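Local coordinates for protein leucine aminopeptidase 2 (Saccharomyces cerevisiae, PDB 2XPZ) that preferentially cleaves di- and tripeptides as a zinc-dependent M1-family aminopeptidase and also shows low epoxide hydrolase activity in vitro, at residues Y17-L22 and N374-T379; S347-W352 and F466-A471. All coordinates share one frame; numbering follows the deposited sequence.

How the contacts relate
Neither contact lies deep in the core: both are partly buried, their centres about 22 and 21 Å from the centre of the chain, and their nearest atoms are about 20 Å apart. They share no helix or strand. Contact 1 joins two loops, one leading to strand 28-40 and the other between helices 341-361 and 387-403; it is rich in polar groups, with a glutamine over a peptide backbone and water in between. Contact 2 sets the middle of helix 341-361 against the loop leading into helix 469-487 and its first turn and is apolar, built on a phenylalanine, a leucine and two alanines. Polar residues suit the exposed loops; a ring, branched chain and methyls suit the helix.

Contact 1 (Y17-L22 and N374-T379); sequences YDQSTL and NLNDNT
Gln19 lays its side chain over the backbone of Asn376 and Asp377. Its CB rests 3.3 Å from Asn376 C, close against the peptide unit that leads on to Asp377. CG, which stands beside the backbone N of its own residue (chi1 -55°), touches the preceding carbonyl, 3.5 Å from Leu375 O. The chain then bends at chi2 (-80°), and OE1 comes back to within 3.7 Å of Asp377 N, too loosely for a hydrogen bond. Gln19 and Asn376 run side by side and point the same way, their amide planes 66° apart. A long, flexible, polar chain suits this partly exposed place. Gln19's own backbone is part of a type I beta turn from Asp18 to Thr21, and Asp18 closes an Asx turn inside it: its OD1 accepts from Ser20 N at 2.9 Å, from above the carboxylate plane. Thr160 holds the other carboxylate oxygen, which ties the turn to the N-terminal region; the chain runs on into strand 28-40 of the large sheet. The loop 374-379 lies between helices 341-361 and 387-403 in the M1 peptidase domain, so the contact links the N-terminal and catalytic parts. Gln19 O faces this loop, where Asp377 CA offers it a CA-H...O contact of 3.4 Å. The hydroxyl of buried Ser20 donates to a water, 2.7 Å from OG, which donates to Thr379 O at 3.0 Å, bridging the loops.

Contact 2 (S347-W352 and F466-A471); sequences SALIGW and FITALA
Phe466 spreads its ring over the methyl group of Ala348, whose CB sits 3.7 Å from the ring centroid and only 11° off the ring normal. This is a CH-pi contact over the middle of the face, and all six ring carbons lie at similar distances from the methyl. Alanine suits the spot because its single methyl lets the ring lie close over the helix. Next along the helix, Leu349 reaches the other end of the 466-471 segment. Its CG points opposite to the backbone N across the CA-CB bond (chi1 176°), which, with chi2 at 52°, brings CD2 to 3.5 Å from Ala471 CB and, more loosely, to 4.3 Å from Thr468 CG2. Thr468 thus presents its methyl to the leucine, while its hydroxyl is bonded to Asp472. Ala471 lies in the first turn of helix 469-487, so here the two helices meet through leucine and alanine methyls. The Phe466 ring meets the ring of Phe398, and its side chain touches Phe394, both of helix 387-403, which carries the proton donor Tyr390. Replacing Phe466 by an alanine would remove the ring, which would probably leave the Ala348 methyl uncovered and Phe398 without its ring partner. With no hydrogen bond across the two segments, the fit depends on shape and on dispersion between hydrocarbon groups, which fixes orientation less strictly than polar bonds would.

Contact 1 (Y17-L22 and N374-T379)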
# COMPACT_ATOMS: atom_id res chain seq x y z
N TYR A 17 7.48 11.81 -19.88
CA TYR A 17 7.61 10.47 -20.46
C TYR A 17 8.00 9.43 -19.41
O TYR A 17 8.77 9.72 -18.50
CB TYR A 17 8.59 10.47 -21.65
CG TYR A 17 8.55 9.18 -22.43
CD1 TYR A 17 7.73 9.03 -23.53
CD2 TYR A 17 9.33 8.09 -22.04
CE1 TYR A 17 7.69 7.86 -24.23
CE2 TYR A 17 9.30 6.91 -22.74
CZ TYR A 17 8.48 6.79 -23.83
OH TYR A 17 8.44 5.61 -24.52
N ASP A 18 7.47 8.22 -19.56
CA ASP A 18 7.73 7.13 -18.62
C ASP A 18 8.90 6.27 -19.08
O ASP A 18 8.82 5.53 -20.06
CB ASP A 18 6.48 6.27 -18.45
CG ASP A 18 6.59 5.29 -17.29
OD1 ASP A 18 7.71 5.06 -16.79
OD2 ASP A 18 5.55 4.75 -16.86
N GLN A 19 9.99 6.35 -18.34
CA GLN A 19 11.21 5.65 -18.71
C GLN A 19 11.13 4.17 -18.35
O GLN A 19 11.89 3.36 -18.88
CB GLN A 19 12.40 6.29 -18.01
CG GLN A 19 12.54 7.79 -18.28
CD GLN A 19 13.18 8.07 -19.61
OE1 GLN A 19 14.34 7.75 -19.84
NE2 GLN A 19 12.42 8.69 -20.51
N SER A 20 10.21 3.82 -17.46
CA SER A 20 10.10 2.45 -16.94
C SER A 20 9.40 1.52 -17.91
O SER A 20 9.26 0.32 -17.65
CB SER A 20 9.37 2.42 -15.61
OG SER A 20 10.09 3.13 -14.63
N THR A 21 8.93 2.07 -19.03
CA THR A 21 8.24 1.29 -20.02
C THR A 21 9.09 1.15 -21.28
O THR A 21 9.74 2.09 -21.71
CB THR A 21 6.88 1.89 -20.37
OG1 THR A 21 6.21 1.05 -21.31
CG2 THR A 21 7.05 3.28 -20.95
N LEU A 22 9.10 -0.05 -21.83
CA LEU A 22 9.78 -0.30 -23.10
C LEU A 22 8.77 -0.19 -24.23
O LEU A 22 9.14 -0.15 -25.40
CB LEU A 22 10.42 -1.69 -23.09
CG LEU A 22 11.57 -1.86 -22.10
CD1 LEU A 22 12.15 -3.25 -22.18
CD2 LEU A 22 12.63 -0.82 -22.36
N ASN A 374 13.69 10.58 -10.20
CA ASN A 374 14.26 10.72 -11.52
C ASN A 374 14.82 9.39 -11.95
O ASN A 374 16.03 9.19 -12.01
CB ASN A 374 15.35 11.79 -11.51
CG ASN A 374 16.03 11.94 -12.85
OD1 ASN A 374 16.11 11.00 -13.63
ND2 ASN A 374 16.55 13.13 -13.10
N LEU A 375 13.91 8.46 -12.20
CA LEU A 375 14.31 7.19 -12.73
C LEU A 375 14.41 7.38 -14.23
O LEU A 375 13.45 7.85 -14.85
CB LEU A 375 13.25 6.13 -12.43
CG LEU A 375 12.65 6.08 -11.02
CD1 LEU A 375 11.67 4.94 -10.93
CD2 LEU A 375 13.74 5.95 -9.97
N ASN A 376 15.55 7.04 -14.81
CA ASN A 376 15.62 6.83 -16.25
C ASN A 376 15.17 5.38 -16.57
O ASN A 376 14.50 4.75 -15.74
CB ASN A 376 17.02 7.17 -16.78
CG ASN A 376 17.25 8.69 -16.94
OD1 ASN A 376 16.30 9.45 -17.12
ND2 ASN A 376 18.50 9.13 -16.88
N ASP A 377 15.50 4.88 -17.77
CA ASP A 377 15.24 3.48 -18.20
C ASP A 377 16.08 2.38 -17.48
O ASP A 377 15.99 1.18 -17.80
CB ASP A 377 15.37 3.35 -19.74
CG ASP A 377 16.72 3.84 -20.24
OD1 ASP A 377 17.65 3.94 -19.41
OD2 ASP A 377 16.86 4.10 -21.46
N ASN A 378 16.85 2.79 -16.47
CA ASN A 378 17.80 1.92 -15.76
C ASN A 378 17.44 1.57 -14.29
O ASN A 378 17.65 0.44 -13.84
CB ASN A 378 19.24 2.48 -15.85
CG ASN A 378 19.35 3.95 -15.46
OD1 ASN A 378 18.36 4.66 -15.23
ND2 ASN A 378 20.58 4.42 -15.39
N THR A 379 16.90 2.53 -13.54
CA THR A 379 16.55 2.31 -12.14
C THR A 379 15.25 1.53 -12.00
O THR A 379 14.25 1.88 -12.60
CB THR A 379 16.48 3.64 -11.35
OG1 THR A 379 17.79 4.19 -11.21
CG2 THR A 379 15.87 3.42 -9.95
O HOH W 1 10.07 8.18 -15.48
O HOH W 2 12.71 3.73 -14.47

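Contact 2 (S347-W352 and F466-A471)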
# COMPACT_ATOMS: atom_id res chain seq x y z
N SER A 347 -1.69 11.21 13.54
CA SER A 347 -1.38 10.39 12.37
C SER A 347 -0.22 11.01 11.61
O SER A 347 0.74 10.33 11.24
CB SER A 347 -2.59 10.29 11.43
OG SER A 347 -3.26 9.04 11.60
N ALA A 348 -0.33 12.32 11.39
CA ALA A 348 0.68 13.10 10.70
C ALA A 348 2.01 13.07 11.45
O ALA A 348 3.06 12.89 10.84
CB ALA A 348 0.21 14.51 10.56
N LEU A 349 1.94 13.25 12.76
CA LEU A 349 3.13 13.23 13.60
C LEU A 349 3.84 11.86 13.64
O LEU A 349 5.06 11.80 13.68
CB LEU A 349 2.78 13.69 15.01
CG LEU A 349 3.94 13.61 15.99
CD1 LEU A 349 5.17 14.30 15.42
CD2 LEU A 349 3.53 14.21 17.32
N ILE A 350 3.08 10.77 13.64
CA ILE A 350 3.68 9.45 13.56
C ILE A 350 4.31 9.27 12.19
O ILE A 350 5.29 8.55 12.03
CB ILE A 350 2.63 8.36 13.70
CG1 ILE A 350 1.94 8.45 15.06
CG2 ILE A 350 3.24 6.97 13.47
CD1 ILE A 350 0.55 7.84 15.06
N GLY A 351 3.70 9.91 11.20
CA GLY A 351 4.18 9.82 9.84
C GLY A 351 5.51 10.52 9.69
O GLY A 351 6.38 10.05 8.96
N TRP A 352 5.66 11.65 10.37
CA TRP A 352 6.94 12.35 10.41
C TRP A 352 8.03 11.45 10.97
O TRP A 352 9.14 11.42 10.47
CB TRP A 352 6.86 13.64 11.21
CG TRP A 352 8.12 14.42 11.10
CD1 TRP A 352 9.18 14.38 11.96
CD2 TRP A 352 8.49 15.33 10.06
NE1 TRP A 352 10.18 15.21 11.52
CE2 TRP A 352 9.78 15.81 10.36
CE3 TRP A 352 7.85 15.78 8.91
CZ2 TRP A 352 10.43 16.73 9.55
CZ3 TRP A 352 8.50 16.69 8.11
CH2 TRP A 352 9.78 17.15 8.43
N PHE A 466 2.16 20.49 14.08
CA PHE A 466 0.96 19.69 14.27
C PHE A 466 0.57 19.74 15.73
O PHE A 466 1.44 19.84 16.59
CB PHE A 466 1.21 18.24 13.87
CG PHE A 466 1.47 18.04 12.40
CD1 PHE A 466 0.51 18.39 11.47
CD2 PHE A 466 2.66 17.48 11.96
CE1 PHE A 466 0.74 18.20 10.12
CE2 PHE A 466 2.89 17.29 10.61
CZ PHE A 466 1.93 17.65 9.69
N ILE A 467 -0.73 19.70 15.99
CA ILE A 467 -1.23 19.52 17.35
C ILE A 467 -0.61 18.26 17.93
O ILE A 467 -0.76 17.19 17.36
CB ILE A 467 -2.76 19.36 17.32
CG1 ILE A 467 -3.41 20.54 16.59
CG2 ILE A 467 -3.30 19.23 18.72
CD1 ILE A 467 -4.91 20.53 16.66
N THR A 468 0.10 18.37 19.05
CA THR A 468 0.81 17.21 19.61
C THR A 468 0.07 16.52 20.76
O THR A 468 0.59 15.59 21.36
CB THR A 468 2.26 17.56 20.09
OG1 THR A 468 2.22 18.52 21.15
CG2 THR A 468 3.10 18.12 18.95
N ALA A 469 -1.15 16.98 21.05
CA ALA A 469 -1.94 16.48 22.19
C ALA A 469 -1.84 14.98 22.45
O ALA A 469 -1.30 14.55 23.46
CB ALA A 469 -3.40 16.88 22.03
N LEU A 470 -2.37 14.19 21.52
CA LEU A 470 -2.40 12.74 21.65
C LEU A 470 -1.02 12.11 21.80
O LEU A 470 -0.89 11.02 22.34
CB LEU A 470 -3.11 12.13 20.45
CG LEU A 470 -4.54 12.57 20.16
CD1 LEU A 470 -5.17 11.56 19.26
CD2 LEU A 470 -5.34 12.66 21.43
N ALA A 471 0.02 12.77 21.30
CA ALA A 471 1.36 12.20 21.38
C ALA A 471 1.99 12.61 22.69
O ALA A 471 2.81 11.89 23.25
CB ALA A 471 2.20 12.68 20.22